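Local coordinates for protein 16S rRNA (adenine(1408)-N(1))-methyltransferase (Escherichia coli, PDB 3PB3) that methylates N1 of adenine 1408 in the 16S rRNA of assembled 30S subunits with S-adenosylmethionine, conferring resistance to aminoglycosides such as kanamycin, apramycin and gentamicin, at residues 29-34 and 101-106. The protein carries 4 engineered substitutions. Residues are numbered along the deposited sequence; the frame is centred on the assembly and turned at random.
Sequences IDMGTG and ISILFP. Engineered in segment 29-34: Met31 (natural residue Leu). With SAH (S-adenosyl-L-homocysteine), chain C.
The backbone of Ser102, paired with Asp30, bonds to the residues before and after it, the usual parallel pairing: Ser102 N donates to Ile29 O (2.8 Å) and Met31 N to Ser102 O (2.9 Å). Strands 26-31 and 98-104 are adjacent parallel strands in the middle of the seven-stranded, Rossmann-like methyltransferase sheet, order 3-2-1-4-5-7-6, and past these two bonds their ends splay apart.

The polar side chains meet on the face carrying Asp30 and Ser102. Ser102 OG donates to Asp30 OD1 over 2.7 Å, arriving on the anti side of that oxygen and 31° out of the carboxylate plane; OG also bonds His28. Asp30 CG sits anti to the backbone N and beside the carbonyl carbon (chi1 -172°), and Thr33 OG1 grips the other oxygen, OD2, on its anti side at 2.7 Å. With both oxygens held, the group's rotation is fixed.

Apolar contact is modest. Met31 CB, of an engineered residue, packs 3.9 Å from Ile103 CG1, while its bent chain carries SD away toward the adenine of S-adenosyl-L-homocysteine.

Where the strands part, water and ligand bridge them. One water links Asp30 OD1 and Met31 O to Leu104 N, and a second joins Gly32 O to Leu104 O. The ligand's amino N donates to the same two carbonyls, Gly32 O at 2.8 Å and Leu104 O at 2.7 Å.

Two main-chain oxygens, one ending strand 98-104 and one just past strand 26-31, thus grip the amino group of the cofactor product, probably stabilising its positive charge, while Asp30, held by Ser102, Thr33 and a water, ties the glycine-containing turn to the sheet.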
loop_
_atom_site.group_PDB
_atom_site.type_symbol
_atom_site.label_atom_id
_atom_site.label_comp_id
_atom_site.label_asym_id
_atom_site.label_seq_id
_atom_site.Cartn_x
_atom_site.Cartn_y
_atom_site.Cartn_z
ATOM N N ILE A 29 -1.869 -2.754 4.956
ATOM C CA ILE A 29 -2.477 -1.792 4.032
ATOM C C ILE A 29 -1.483 -1.373 2.958
ATOM O O ILE A 29 -0.350 -0.991 3.254
ATOM C CB ILE A 29 -3.029 -0.525 4.751
ATOM C CG1 ILE A 29 -4.219 -0.886 5.639
ATOM C CG2 ILE A 29 -3.450 0.536 3.721
ATOM C CD1 ILE A 29 -4.789 0.295 6.463
ATOM N N ASP A 30 -1.920 -1.467 1.709
ATOM C CA ASP A 30 -1.155 -0.967 0.572
ATOM C C ASP A 30 -1.898 0.252 0.022
ATOM O O ASP A 30 -2.976 0.113 -0.553
ATOM C CB ASP A 30 -1.023 -2.070 -0.486
ATOM C CG ASP A 30 -0.070 -1.703 -1.624
ATOM O OD1 ASP A 30 0.994 -1.086 -1.369
ATOM O OD2 ASP A 30 -0.384 -2.052 -2.783
ATOM N N MET A 31 -1.328 1.440 0.226
ATOM C CA MET A 31 -1.940 2.701 -0.212
ATOM C C MET A 31 -1.502 3.032 -1.642
ATOM O O MET A 31 -0.320 2.962 -1.954
ATOM C CB MET A 31 -1.563 3.836 0.752
ATOM C CG MET A 31 -2.010 5.246 0.308
ATOM S SD MET A 31 -3.811 5.408 0.202
ATOM C CE MET A 31 -4.219 5.612 1.922
ATOM N N GLY A 32 -2.453 3.423 -2.493
ATOM C CA GLY A 32 -2.176 3.634 -3.919
ATOM C C GLY A 32 -1.821 2.316 -4.568
ATOM O O GLY A 32 -0.814 2.208 -5.276
ATOM N N THR A 33 -2.658 1.311 -4.313
ATOM C CA THR A 33 -2.376 -0.078 -4.684
ATOM C C THR A 33 -2.317 -0.335 -6.194
ATOM O O THR A 33 -1.680 -1.283 -6.638
ATOM C CB THR A 33 -3.359 -1.062 -3.985
ATOM O OG1 THR A 33 -2.769 -2.369 -3.908
ATOM C CG2 THR A 33 -4.701 -1.145 -4.719
ATOM N N GLY A 34 -2.967 0.516 -6.983
ATOM C CA GLY A 34 -2.909 0.385 -8.438
ATOM C C GLY A 34 -3.775 -0.758 -8.918
ATOM O O GLY A 34 -4.944 -0.832 -8.551
ATOM N N ILE A 101 2.116 -0.943 6.686
ATOM C CA ILE A 101 1.586 -0.072 5.639
ATOM C C ILE A 101 2.660 0.131 4.585
ATOM O O ILE A 101 3.832 0.357 4.905
ATOM C CB ILE A 101 1.167 1.320 6.180
ATOM C CG1 ILE A 101 0.152 1.195 7.316
ATOM C CG2 ILE A 101 0.577 2.175 5.053
ATOM C CD1 ILE A 101 -0.380 2.543 7.824
ATOM N N SER A 102 2.263 0.064 3.324
ATOM C CA SER A 102 3.201 0.278 2.246
ATOM C C SER A 102 2.680 1.288 1.235
ATOM O O SER A 102 1.468 1.419 1.026
ATOM C CB SER A 102 3.533 -1.048 1.556
ATOM O OG SER A 102 2.380 -1.588 0.927
ATOM N N ILE A 103 3.615 2.026 0.642
ATOM C CA ILE A 103 3.314 2.849 -0.523
ATOM C C ILE A 103 4.387 2.490 -1.542
ATOM O O ILE A 103 5.560 2.816 -1.353
ATOM C CB ILE A 103 3.349 4.365 -0.205
ATOM C CG1 ILE A 103 2.207 4.758 0.741
ATOM C CG2 ILE A 103 3.238 5.170 -1.489
ATOM C CD1 ILE A 103 2.260 6.230 1.198
ATOM N N LEU A 104 3.982 1.806 -2.608
ATOM C CA LEU A 104 4.936 1.284 -3.583
ATOM C C LEU A 104 4.827 1.981 -4.933
ATOM O O LEU A 104 3.742 2.050 -5.511
ATOM C CB LEU A 104 4.716 -0.217 -3.771
ATOM C CG LEU A 104 4.698 -1.087 -2.516
ATOM C CD1 LEU A 104 4.241 -2.488 -2.877
ATOM C CD2 LEU A 104 6.081 -1.100 -1.864
ATOM N N PHE A 105 5.956 2.487 -5.426
ATOM C CA PHE A 105 6.048 3.113 -6.751
ATOM C C PHE A 105 4.924 4.125 -7.005
ATOM O O PHE A 105 4.284 4.086 -8.061
ATOM C CB PHE A 105 6.082 2.023 -7.831
ATOM C CG PHE A 105 6.975 0.860 -7.476
ATOM C CD1 PHE A 105 8.362 1.002 -7.499
ATOM C CD2 PHE A 105 6.429 -0.361 -7.107
ATOM C CE1 PHE A 105 9.202 -0.070 -7.154
ATOM C CE2 PHE A 105 7.246 -1.441 -6.758
ATOM C CZ PHE A 105 8.639 -1.292 -6.779
ATOM N N PRO A 106 4.689 5.048 -6.043
ATOM C CA PRO A 106 3.596 6.003 -6.226
ATOM C C PRO A 106 3.853 6.948 -7.402
ATOM O O PRO A 106 4.997 7.135 -7.825
ATOM C CB PRO A 106 3.587 6.783 -4.910
ATOM C CG PRO A 106 5.009 6.738 -4.454
ATOM C CD PRO A 106 5.467 5.350 -4.827
HETATM N N SAH C . 1.443 0.745 -5.981
HETATM C CA SAH C . 1.169 0.705 -7.446
HETATM C CB SAH C . 1.365 2.093 -8.068
HETATM C CG SAH C . 0.465 2.283 -9.292
HETATM S SD SAH C . 0.651 3.875 -10.050
HETATM C C SAH C . 2.078 -0.297 -8.105
HETATM O O SAH C . 1.714 -0.794 -9.165
HETATM O OXT SAH C . 3.167 -0.650 -7.634
HETATM C "C5'" SAH C . 0.208 5.038 -8.800
HETATM C "C4'" SAH C . -1.160 4.763 -8.169
HETATM O "O4'" SAH C . -1.322 5.659 -7.064
HETATM C "C3'" SAH C . -2.360 4.976 -9.094
HETATM O "O3'" SAH C . -3.161 3.786 -9.129
HETATM C "C2'" SAH C . -3.140 6.114 -8.448
HETATM O "O2'" SAH C . -4.571 6.001 -8.563
HETATM C "C1'" SAH C . -2.677 6.086 -7.001
HETATM N N9 SAH C . -2.802 7.429 -6.384
HETATM C C8 SAH C . -2.407 8.602 -6.925
HETATM N N7 SAH C . -2.689 9.637 -6.095
HETATM C C5 SAH C . -3.285 9.124 -5.002
HETATM C C6 SAH C . -3.834 9.657 -3.736
HETATM N N6 SAH C . -3.807 10.985 -3.472
HETATM N N1 SAH C . -4.362 8.772 -2.854
HETATM C C2 SAH C . -4.394 7.446 -3.098
HETATM N N3 SAH C . -3.908 6.894 -4.225
HETATM C C4 SAH C . -3.356 7.665 -5.197
HETATM O O HOH W 1 1.321 1.115 -3.067
HETATM O O HOH W 2 1.526 3.982 -4.795
#